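Local coordinates for protein NDP-rhamnosyltransferase (Saccharopolyspora spinosa, PDB 3TSA) that is an NDP-rhamnosyltransferase with a GT-B fold, in which two Rossmann-like domains face each other across a cleft, at residues H14-M18 against L140-G144; V6-P10 against V120-I126; A328-I332 against G358-A363. All coordinates share one frame. Residues are numbered along the deposited sequence.

Interaction 1. Residues H14-M18 against L140-G144; sequences HLMAM and LHRWG
In the N-terminal Rossmann-like domain of this GT-B protein, the short helix 12-16 and the residues that follow it pack against the C-terminal end of parallel strand 138-141 and the loop beyond. Residues His-14 to Met-16 are helical, and Met-18 N bonds to Leu-15 O (2.8 Å). The closest CA pairs are Ala-17 with Trp-143 (5.4 Å) and Met-18 with His-141 (7.6 Å). Leu-140 packs its side chain on Val-120 and Ile-178 of the neighbouring strands. The CA-to-CB bond of His-141 (chi1 t) points toward 14-18, and Met-18 CG lies over its ring in a CH-pi contact, 3.7 Å from the centroid; Ala-17 O comes within 3.5 Å of His-141 CE1. The CB of Arg-142 points away; its guanidinium forms salt bridges with Asp-146 and Asp-180. Trp-143, with chi1 in p, has its CB 3.8 Å from Ala-17 CB, and its six-membered ring and the His-14 ring lie face towards face at an oblique 32°, centroids 4.2 Å apart, His-14 ND1 being 3.4 Å from Trp-143 CE3. The polar ends of these two rings have other partners: His-14 ND1 bonds to Asp-121, while Trp-143 NE1 reaches Asp-317 in the C-terminal half and so joins the two domains. Water 1 donates to His-14 O at 2.9 Å and makes a weak 3.4 Å bond with His-141 ND1.

Interaction 2. Residues V6-P10 against V120-I126; sequences VVPLP and VDVCALI
Two neighbouring parallel strands of the N-terminal Rossmann-like sheet, 3-7 and 117-121, end side by side here, and each strand then gives way to a loop. Val-7 pairs with Val-120 in a parallel bridge, CA to CA 4.6 Å, with both side chains on the same face of the sheet. Val-7 O accepts from Asp-121 N (2.9 Å, 160°) and also takes a CA-H...O contact from Val-120 CA at 3.4 Å; Val-7 is further bonded through its backbone to Leu-119. Beyond the strands, the carboxylate of Asp-121 (chi1 t) takes over. Its OD2 receives Leu-9 N at 3.2 Å, holding the loop after strand 3-7, and is bonded to His-14 as well. Its OD1 receives Cys-123 N at 2.8 Å, an Asx turn, while Asp-121 O accepts Ala-124 N at 2.8 Å in a type I turn spanning Asp-121 to Ala-124. An inverse gamma turn centred on Ala-124 leads into helix 125-133. Apolar contacts fill the gaps: Leu-9 CD1 lies 3.7 Å from Cys-123 CB, Ala-124 CB sits 4.3 Å from Val-7 CG1, and Val-7 CG1 meets Ile-126 CG2 at 3.7 Å.

Interaction 3. Residues A328-I332 against G358-A363; sequences AGAGI and GFAAAA. Unlike the reference sequence in segment 358-363: Ala-361 (reference Ser).
Phe-359, one residue into helix 358-371, has the largest share of this contact. Its chi angles of -75° and -85° bring the ring back along the backbone of 329-332: Phe-359 CD1 is 3.2 Å from Gly-329 O, Gly-331 O lies near the ring plane, 3.6 Å from Phe-359 CE1, and that same CE1 touches Ile-332 CG1 at 3.9 Å. Phe-359 CA also gives a CA-H...O contact to Gly-329 O, 3.4 Å and nearly straight at 165°. The ring also touches Thr-352 and Val-353 of helix 343-354. Residues 328-330 link helix 318-327 to strand 331-333, whose first two residues complete the segment; it is the last strand at one side of the parallel sheet in the C-terminal Rossmann-like domain. Gly-329, at phi 85°, ends the helix in a Schellman motif, and Gly-331 is almost fully extended as it enters the strand. Between them Ala-330 (phi -96°, psi 7°) sets its CB against helix 358-371, 4.1 Å from Ala-362 CB and 3.9 Å from Ala-363 CB, with Ala-330 CA to Ala-363 CA at 4.5 Å. The CA-to-CB bond of Ala-362 points toward the turn; its CB is 3.3 Å from both Ala-328 O and Gly-329 O, and a CB on Gly-329 would come equally close to it. Water 2 donates to Ala-328 O at 2.7 Å and to Ala-362 O at 3.1 Å.

Interactions 1 and 2 form one continuous piece of the N-terminal domain, with centres 9 Å apart and segments that alternate along the chain. His-14 ND1 joins Asp-121 OD2 at 2.7 Å, His-141 N bonds to Val-120 O at 2.8 Å across adjacent strands, and Met-18 CE packs on Val-6 CG1 at 3.5 Å. Interaction 3 belongs to the C-terminal domain: its centre is about 24 Å from that of interaction 1 and about 32 Å from that of interaction 2, with nearest atoms about 14 Å and 22 Å apart. The Ala-328 side chain of interaction 3 is about 14 Å from a bound magnesium ion.

Interaction 1. Residues H14-M18 against L140-G144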
ATOM      1  N   HIS A  14      -7.028   8.688 -10.885  1.00 18.18           N
ATOM      2  CA  HIS A  14      -6.525   9.921 -10.237  1.00 16.10           C
ATOM      3  C   HIS A  14      -6.024   9.607  -8.818  1.00 15.30           C
ATOM      4  O   HIS A  14      -5.091  10.284  -8.356  1.00 16.60           O
ATOM      5  CB  HIS A  14      -7.609  10.946 -10.119  1.00 18.31           C
ATOM      6  CG  HIS A  14      -8.053  11.492 -11.450  1.00 19.04           C
ATOM      7  ND1 HIS A  14      -8.297  12.824 -11.660  1.00 23.99           N
ATOM      8  CD2 HIS A  14      -8.367  10.857 -12.618  1.00 24.70           C
ATOM      9  CE1 HIS A  14      -8.737  12.991 -12.910  1.00 21.83           C
ATOM     10  NE2 HIS A  14      -8.780  11.816 -13.507  1.00 24.19           N
ATOM     11  N   LEU A  15      -6.691   8.662  -8.140  1.00 16.07           N
ATOM     12  CA  LEU A  15      -6.218   8.228  -6.805  1.00 15.71           C
ATOM     13  C   LEU A  15      -4.932   7.376  -6.954  1.00 15.47           C
ATOM     14  O   LEU A  15      -3.926   7.575  -6.235  1.00 15.02           O
ATOM     15  CB  LEU A  15      -7.302   7.454  -6.018  1.00 14.93           C
ATOM     16  CG  LEU A  15      -6.772   6.863  -4.704  1.00 14.61           C
ATOM     17  CD1 LEU A  15      -6.123   7.906  -3.799  1.00 17.91           C
ATOM     18  CD2 LEU A  15      -7.997   6.251  -3.939  1.00 18.32           C
ATOM     19  N   MET A  16      -4.936   6.470  -7.944  1.00 16.00           N
ATOM     20  CA  MET A  16      -3.723   5.678  -8.151  1.00 15.66           C
ATOM     21  C   MET A  16      -2.486   6.528  -8.404  1.00 14.89           C
ATOM     22  O   MET A  16      -1.392   6.149  -7.983  1.00 14.60           O
ATOM     23  CB  MET A  16      -3.936   4.660  -9.291  1.00 17.53           C
ATOM     24  CG  MET A  16      -4.742   3.386  -8.778  1.00 22.52           C
ATOM     25  SD  MET A  16      -5.344   2.529 -10.223  1.00 32.10           S
ATOM     26  CE  MET A  16      -3.916   1.489 -10.426  1.00 22.33           C
ATOM     27  N   ALA A  17      -2.658   7.658  -9.115  1.00 14.40           N
ATOM     28  CA  ALA A  17      -1.555   8.582  -9.398  1.00 13.01           C
ATOM     29  C   ALA A  17      -0.964   9.141  -8.071  1.00 12.70           C
ATOM     30  O   ALA A  17       0.148   9.543  -8.074  1.00 14.89           O
ATOM     31  CB  ALA A  17      -2.045   9.770 -10.242  1.00 14.65           C
ATOM     32  N   MET A  18      -1.737   9.099  -6.966  1.00 13.94           N
ATOM     33  CA  MET A  18      -1.258   9.652  -5.686  1.00 12.93           C
ATOM     34  C   MET A  18      -0.761   8.564  -4.756  1.00 13.98           C
ATOM     35  O   MET A  18      -0.286   8.862  -3.668  1.00 12.43           O
ATOM     36  CB  MET A  18      -2.389  10.374  -4.982  1.00 13.97           C
ATOM     37  CG  MET A  18      -2.815  11.569  -5.866  1.00 17.93           C
ATOM     38  SD  MET A  18      -3.736  12.802  -4.973  1.00 28.75           S
ATOM     39  CE  MET A  18      -5.104  11.860  -4.910  1.00  9.87           C
ATOM     40  N   LEU A 140      -2.005  20.889  -4.524  1.00 16.32           N
ATOM     41  CA  LEU A 140      -2.737  20.275  -5.622  1.00 13.93           C
ATOM     42  C   LEU A 140      -1.848  19.164  -6.237  1.00 14.05           C
ATOM     43  O   LEU A 140      -0.615  19.268  -6.272  1.00 16.80           O
ATOM     44  CB  LEU A 140      -3.103  21.313  -6.746  1.00 15.82           C
ATOM     45  CG  LEU A 140      -4.304  22.210  -6.444  1.00 19.69           C
ATOM     46  CD1 LEU A 140      -4.743  22.877  -7.789  1.00 22.98           C
ATOM     47  CD2 LEU A 140      -5.454  21.443  -5.761  1.00 19.61           C
ATOM     48  N   HIS A 141      -2.492  18.110  -6.737  1.00 13.96           N
ATOM     49  CA  HIS A 141      -1.768  17.011  -7.415  1.00 14.15           C
ATOM     50  C   HIS A 141      -2.305  16.730  -8.819  1.00 15.22           C
ATOM     51  O   HIS A 141      -3.461  16.327  -8.973  1.00 13.42           O
ATOM     52  CB  HIS A 141      -1.896  15.733  -6.553  1.00 15.32           C
ATOM     53  CG  HIS A 141      -0.925  14.665  -6.930  1.00 19.32           C
ATOM     54  ND1 HIS A 141      -1.155  13.821  -7.992  1.00 22.81           N
ATOM     55  CD2 HIS A 141       0.287  14.317  -6.421  1.00 20.97           C
ATOM     56  CE1 HIS A 141      -0.129  12.992  -8.120  1.00 20.58           C
ATOM     57  NE2 HIS A 141       0.767  13.278  -7.197  1.00 19.78           N
ATOM     58  N   ARG A 142      -1.460  16.890  -9.834  1.00 13.51           N
ATOM     59  CA  ARG A 142      -1.812  16.506 -11.183  1.00 13.96           C
ATOM     60  C   ARG A 142      -1.662  15.010 -11.334  1.00 14.10           C
ATOM     61  O   ARG A 142      -0.706  14.412 -10.821  1.00 17.18           O
ATOM     62  CB  ARG A 142      -0.860  17.184 -12.169  1.00 14.12           C
ATOM     63  CG  ARG A 142      -1.226  18.652 -12.267  1.00 11.84           C
ATOM     64  CD  ARG A 142      -0.192  19.428 -13.095  1.00 14.40           C
ATOM     65  NE  ARG A 142      -0.758  20.810 -13.293  1.00 11.95           N
ATOM     66  CZ  ARG A 142       0.046  21.888 -13.390  1.00 14.90           C
ATOM     67  NH1 ARG A 142       1.409  21.750 -13.419  1.00 10.90           N
ATOM     68  NH2 ARG A 142      -0.515  23.120 -13.462  1.00 16.90           N
ATOM     69  N   TRP A 143      -2.589  14.412 -12.082  1.00 15.76           N
ATOM     70  CA  TRP A 143      -2.377  12.984 -12.437  1.00 14.74           C
ATOM     71  C   TRP A 143      -1.501  12.830 -13.682  1.00 16.40           C
ATOM     72  O   TRP A 143      -0.943  11.740 -13.954  1.00 17.45           O
ATOM     73  CB  TRP A 143      -3.728  12.283 -12.590  1.00 16.87           C
ATOM     74  CG  TRP A 143      -4.444  12.855 -13.791  1.00 19.44           C
ATOM     75  CD1 TRP A 143      -4.275  12.466 -15.080  1.00 22.70           C
ATOM     76  CD2 TRP A 143      -5.255  14.005 -13.812  1.00 21.47           C
ATOM     77  NE1 TRP A 143      -4.994  13.274 -15.921  1.00 26.02           N
ATOM     78  CE2 TRP A 143      -5.615  14.233 -15.175  1.00 25.38           C
ATOM     79  CE3 TRP A 143      -5.784  14.840 -12.816  1.00 25.03           C
ATOM     80  CZ2 TRP A 143      -6.437  15.272 -15.570  1.00 25.41           C
ATOM     81  CZ3 TRP A 143      -6.613  15.888 -13.201  1.00 30.49           C
ATOM     82  CH2 TRP A 143      -6.934  16.097 -14.591  1.00 31.82           C
ATOM     83  N   GLY A 144      -1.357  13.905 -14.451  1.00 15.11           N
ATOM     84  CA  GLY A 144      -0.591  13.821 -15.693  1.00 13.28           C
ATOM     85  C   GLY A 144      -0.742  15.122 -16.504  1.00 14.62           C
ATOM     86  O   GLY A 144      -0.537  16.187 -15.966  1.00 13.42           O
TER
HETATM   87  O   HOH W   1      -4.259  12.983  -9.003  1.00 24.64           O

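Interaction 2. Residues V6-P10 against V120-I126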
ATOM      1  N   VAL A   6      -6.490  13.364   1.921  1.00 14.94           N
ATOM      2  CA  VAL A   6      -6.356  13.283   0.504  1.00 15.43           C
ATOM      3  C   VAL A   6      -7.756  13.384  -0.112  1.00 15.74           C
ATOM      4  O   VAL A   6      -8.709  12.683   0.334  1.00 16.59           O
ATOM      5  CB  VAL A   6      -5.707  11.971   0.140  1.00 12.94           C
ATOM      6  CG1 VAL A   6      -5.586  11.814  -1.406  1.00 15.37           C
ATOM      7  CG2 VAL A   6      -4.389  11.855   0.882  1.00 13.99           C
ATOM      8  N   VAL A   7      -7.904  14.296  -1.073  1.00 15.57           N
ATOM      9  CA  VAL A   7      -9.204  14.616  -1.637  1.00 16.71           C
ATOM     10  C   VAL A   7      -9.109  14.381  -3.140  1.00 16.86           C
ATOM     11  O   VAL A   7      -8.664  15.262  -3.876  1.00 15.96           O
ATOM     12  CB  VAL A   7      -9.521  16.074  -1.382  1.00 16.37           C
ATOM     13  CG1 VAL A   7     -10.889  16.444  -1.870  1.00 15.81           C
ATOM     14  CG2 VAL A   7      -9.382  16.377   0.127  1.00 18.13           C
ATOM     15  N   PRO A   8      -9.422  13.140  -3.596  1.00 17.43           N
ATOM     16  CA  PRO A   8      -9.331  12.865  -4.993  1.00 19.77           C
ATOM     17  C   PRO A   8     -10.685  13.042  -5.657  1.00 20.40           C
ATOM     18  O   PRO A   8     -11.718  13.125  -4.963  1.00 20.46           O
ATOM     19  CB  PRO A   8      -8.896  11.413  -5.001  1.00 21.53           C
ATOM     20  CG  PRO A   8      -9.557  10.840  -3.741  1.00 23.08           C
ATOM     21  CD  PRO A   8      -9.522  11.915  -2.762  1.00 19.66           C
ATOM     22  N   LEU A   9     -10.685  13.135  -6.986  1.00 23.16           N
ATOM     23  CA  LEU A   9     -11.911  12.994  -7.750  1.00 25.86           C
ATOM     24  C   LEU A   9     -12.325  11.539  -7.689  1.00 26.20           C
ATOM     25  O   LEU A   9     -11.457  10.660  -7.521  1.00 25.04           O
ATOM     26  CB  LEU A   9     -11.637  13.273  -9.217  1.00 27.10           C
ATOM     27  CG  LEU A   9     -11.876  14.619  -9.876  1.00 31.47           C
ATOM     28  CD1 LEU A   9     -11.702  14.307 -11.374  1.00 33.68           C
ATOM     29  CD2 LEU A   9     -13.185  15.232  -9.508  1.00 29.76           C
ATOM     30  N   PRO A  10     -13.640  11.252  -7.825  1.00 27.70           N
ATOM     31  CA  PRO A  10     -13.995   9.848  -7.719  1.00 27.41           C
ATOM     32  C   PRO A  10     -13.643   9.062  -8.965  1.00 28.13           C
ATOM     33  O   PRO A  10     -14.491   8.375  -9.485  1.00 29.49           O
ATOM     34  CB  PRO A  10     -15.509   9.865  -7.542  1.00 29.60           C
ATOM     35  CG  PRO A  10     -15.945  11.158  -8.187  1.00 29.75           C
ATOM     36  CD  PRO A  10     -14.802  12.118  -8.107  1.00 26.61           C
ATOM     37  N   VAL A 120      -4.864  17.412  -2.826  1.00 14.28           N
ATOM     38  CA  VAL A 120      -6.126  17.523  -3.527  1.00 13.60           C
ATOM     39  C   VAL A 120      -5.901  17.296  -4.987  1.00 12.58           C
ATOM     40  O   VAL A 120      -5.009  17.940  -5.571  1.00 14.99           O
ATOM     41  CB  VAL A 120      -6.657  18.959  -3.280  1.00 13.40           C
ATOM     42  CG1 VAL A 120      -7.957  19.212  -4.073  1.00 14.29           C
ATOM     43  CG2 VAL A 120      -6.930  19.132  -1.728  1.00 13.92           C
ATOM     44  N   ASP A 121      -6.678  16.388  -5.619  1.00 13.61           N
ATOM     45  CA  ASP A 121      -6.627  16.278  -7.080  1.00 15.61           C
ATOM     46  C   ASP A 121      -6.926  17.641  -7.744  1.00 16.65           C
ATOM     47  O   ASP A 121      -7.824  18.351  -7.307  1.00 15.26           O
ATOM     48  CB  ASP A 121      -7.677  15.219  -7.429  1.00 16.70           C
ATOM     49  CG  ASP A 121      -7.965  15.034  -8.935  1.00 23.05           C
ATOM     50  OD1 ASP A 121      -7.778  15.872  -9.826  1.00 22.63           O
ATOM     51  OD2 ASP A 121      -8.564  13.958  -9.209  1.00 34.90           O
ATOM     52  N   VAL A 122      -6.188  17.994  -8.815  1.00 15.65           N
ATOM     53  CA  VAL A 122      -6.404  19.301  -9.482  1.00 18.02           C
ATOM     54  C   VAL A 122      -7.828  19.570  -9.817  1.00 16.90           C
ATOM     55  O   VAL A 122      -8.268  20.726  -9.688  1.00 17.31           O
ATOM     56  CB  VAL A 122      -5.541  19.463 -10.776  1.00 19.07           C
ATOM     57  CG1 VAL A 122      -6.103  20.532 -11.611  1.00 20.84           C
ATOM     58  CG2 VAL A 122      -4.157  19.936 -10.344  1.00 22.48           C
ATOM     59  N   CYS A 123      -8.579  18.550 -10.232  1.00 15.60           N
ATOM     60  CA  CYS A 123     -10.010  18.745 -10.520  1.00 17.23           C
ATOM     61  C   CYS A 123     -10.972  18.610  -9.334  1.00 15.91           C
ATOM     62  O   CYS A 123     -12.152  18.964  -9.472  1.00 15.89           O
ATOM     63  CB  CYS A 123     -10.444  17.733 -11.506  1.00 16.25           C
ATOM     64  SG  CYS A 123      -9.690  18.045 -13.163  1.00 23.80           S
ATOM     65  N   ALA A 124     -10.487  18.175  -8.161  1.00 15.09           N
ATOM     66  CA  ALA A 124     -11.403  18.002  -7.041  1.00 14.37           C
ATOM     67  C   ALA A 124     -11.598  19.337  -6.323  1.00 14.39           C
ATOM     68  O   ALA A 124     -10.983  19.624  -5.292  1.00 16.55           O
ATOM     69  CB  ALA A 124     -10.888  16.899  -6.100  1.00 14.50           C
ATOM     70  N   LEU A 125     -12.445  20.199  -6.918  1.00 15.16           N
ATOM     71  CA  LEU A 125     -12.653  21.519  -6.424  1.00 15.92           C
ATOM     72  C   LEU A 125     -13.084  21.593  -4.986  1.00 15.54           C
ATOM     73  O   LEU A 125     -12.742  22.573  -4.341  1.00 16.58           O
ATOM     74  CB  LEU A 125     -13.672  22.268  -7.300  1.00 15.08           C
ATOM     75  CG  LEU A 125     -13.282  22.374  -8.790  1.00 17.06           C
ATOM     76  CD1 LEU A 125     -14.464  22.967  -9.581  1.00 15.38           C
ATOM     77  CD2 LEU A 125     -12.036  23.211  -8.820  1.00 18.60           C
ATOM     78  N   ILE A 126     -13.820  20.594  -4.495  1.00 15.90           N
ATOM     79  CA  ILE A 126     -14.138  20.575  -3.056  1.00 19.05           C
ATOM     80  C   ILE A 126     -12.906  20.770  -2.175  1.00 17.36           C
ATOM     81  O   ILE A 126     -12.972  21.456  -1.136  1.00 17.51           O
ATOM     82  CB  ILE A 126     -14.869  19.277  -2.664  1.00 19.42           C
ATOM     83  CG1 ILE A 126     -15.164  19.261  -1.130  1.00 23.02           C
ATOM     84  CG2 ILE A 126     -14.023  18.059  -2.976  1.00 20.65           C
ATOM     85  CD1 ILE A 126     -16.013  20.391  -0.659  1.00 22.03           C
TER

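Interaction 3. Residues A328-I332 against G358-A363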
ATOM      1  N   ALA A 328       6.805  14.076 -29.827  1.00 13.43           N
ATOM      2  CA  ALA A 328       8.089  13.615 -29.213  1.00 14.10           C
ATOM      3  C   ALA A 328       8.791  12.520 -29.952  1.00 13.61           C
ATOM      4  O   ALA A 328       9.960  12.198 -29.640  1.00 14.02           O
ATOM      5  CB  ALA A 328       7.895  13.209 -27.752  1.00 10.28           C
ATOM      6  N   GLY A 329       8.111  11.894 -30.930  1.00 11.76           N
ATOM      7  CA  GLY A 329       8.658  10.763 -31.677  1.00 12.78           C
ATOM      8  C   GLY A 329       8.447   9.425 -30.959  1.00 11.64           C
ATOM      9  O   GLY A 329       8.955   8.433 -31.419  1.00 15.41           O
ATOM     10  N   ALA A 330       7.782   9.432 -29.793  1.00 12.21           N
ATOM     11  CA  ALA A 330       7.747   8.266 -28.877  1.00 11.55           C
ATOM     12  C   ALA A 330       6.500   7.438 -29.099  1.00 13.52           C
ATOM     13  O   ALA A 330       6.198   6.533 -28.302  1.00 14.54           O
ATOM     14  CB  ALA A 330       7.812   8.733 -27.338  1.00 15.15           C
ATOM     15  N   GLY A 331       5.730   7.785 -30.129  1.00 13.52           N
ATOM     16  CA  GLY A 331       4.480   7.000 -30.345  1.00 13.71           C
ATOM     17  C   GLY A 331       3.760   7.527 -31.564  1.00 13.20           C
ATOM     18  O   GLY A 331       4.259   8.440 -32.295  1.00 14.21           O
ATOM     19  N   ILE A 332       2.604   6.915 -31.782  1.00 13.35           N
ATOM     20  CA  ILE A 332       1.732   7.348 -32.888  1.00 13.76           C
ATOM     21  C   ILE A 332       0.371   7.646 -32.252  1.00 13.13           C
ATOM     22  O   ILE A 332      -0.086   6.907 -31.382  1.00 12.98           O
ATOM     23  CB  ILE A 332       1.680   6.261 -33.979  1.00 13.51           C
ATOM     24  CG1 ILE A 332       3.000   6.240 -34.795  1.00 15.53           C
ATOM     25  CG2 ILE A 332       0.508   6.571 -34.987  1.00 16.14           C
ATOM     26  CD1 ILE A 332       3.070   5.103 -35.753  1.00 20.80           C
ATOM     27  N   GLY A 358      13.760   4.138 -33.478  1.00 18.16           N
ATOM     28  CA  GLY A 358      13.665   5.544 -33.096  1.00 18.88           C
ATOM     29  C   GLY A 358      12.495   5.840 -32.183  1.00 17.32           C
ATOM     30  O   GLY A 358      12.585   6.757 -31.373  1.00 17.52           O
ATOM     31  N   PHE A 359      11.419   5.053 -32.281  1.00 16.49           N
ATOM     32  CA  PHE A 359      10.308   5.327 -31.383  1.00 16.61           C
ATOM     33  C   PHE A 359      10.710   5.023 -29.927  1.00 15.60           C
ATOM     34  O   PHE A 359      10.483   5.851 -29.046  1.00 15.77           O
ATOM     35  CB  PHE A 359       9.088   4.516 -31.777  1.00 14.04           C
ATOM     36  CG  PHE A 359       8.383   5.046 -33.003  1.00 15.53           C
ATOM     37  CD1 PHE A 359       7.447   6.059 -32.878  1.00 12.82           C
ATOM     38  CD2 PHE A 359       8.716   4.539 -34.287  1.00 18.58           C
ATOM     39  CE1 PHE A 359       6.837   6.597 -34.007  1.00 12.17           C
ATOM     40  CE2 PHE A 359       8.010   4.989 -35.442  1.00 17.08           C
ATOM     41  CZ  PHE A 359       7.100   6.044 -35.288  1.00 16.59           C
ATOM     42  N   ALA A 360      11.354   3.861 -29.701  1.00 15.48           N
ATOM     43  CA  ALA A 360      11.773   3.464 -28.392  1.00 16.62           C
ATOM     44  C   ALA A 360      12.823   4.485 -27.917  1.00 14.81           C
ATOM     45  O   ALA A 360      12.833   4.845 -26.729  1.00 16.33           O
ATOM     46  CB  ALA A 360      12.417   2.056 -28.431  1.00 17.21           C
ATOM     47  N   ALA A 361      13.680   4.927 -28.826  1.00 14.89           N
ATOM     48  CA  ALA A 361      14.751   5.906 -28.440  1.00 16.73           C
ATOM     49  C   ALA A 361      14.153   7.219 -27.940  1.00 16.02           C
ATOM     50  O   ALA A 361      14.594   7.778 -26.949  1.00 14.91           O
ATOM     51  CB  ALA A 361      15.676   6.177 -29.579  1.00 17.09           C
ATOM     52  N   ALA A 362      13.127   7.704 -28.648  1.00 15.63           N
ATOM     53  CA  ALA A 362      12.362   8.890 -28.229  1.00 14.57           C
ATOM     54  C   ALA A 362      11.644   8.656 -26.925  1.00 13.29           C
ATOM     55  O   ALA A 362      11.579   9.556 -26.095  1.00 12.72           O
ATOM     56  CB  ALA A 362      11.326   9.263 -29.352  1.00 12.82           C
ATOM     57  N   ALA A 363      11.086   7.444 -26.717  1.00 12.51           N
ATOM     58  CA  ALA A 363      10.441   7.182 -25.432  1.00 11.16           C
ATOM     59  C   ALA A 363      11.481   7.184 -24.270  1.00 12.72           C
ATOM     60  O   ALA A 363      11.145   7.605 -23.162  1.00 13.65           O
ATOM     61  CB  ALA A 363       9.706   5.864 -25.432  1.00 13.94           C
TER
HETATM   62  O   HOH W   2      11.576  12.322 -27.456  1.00 14.87           O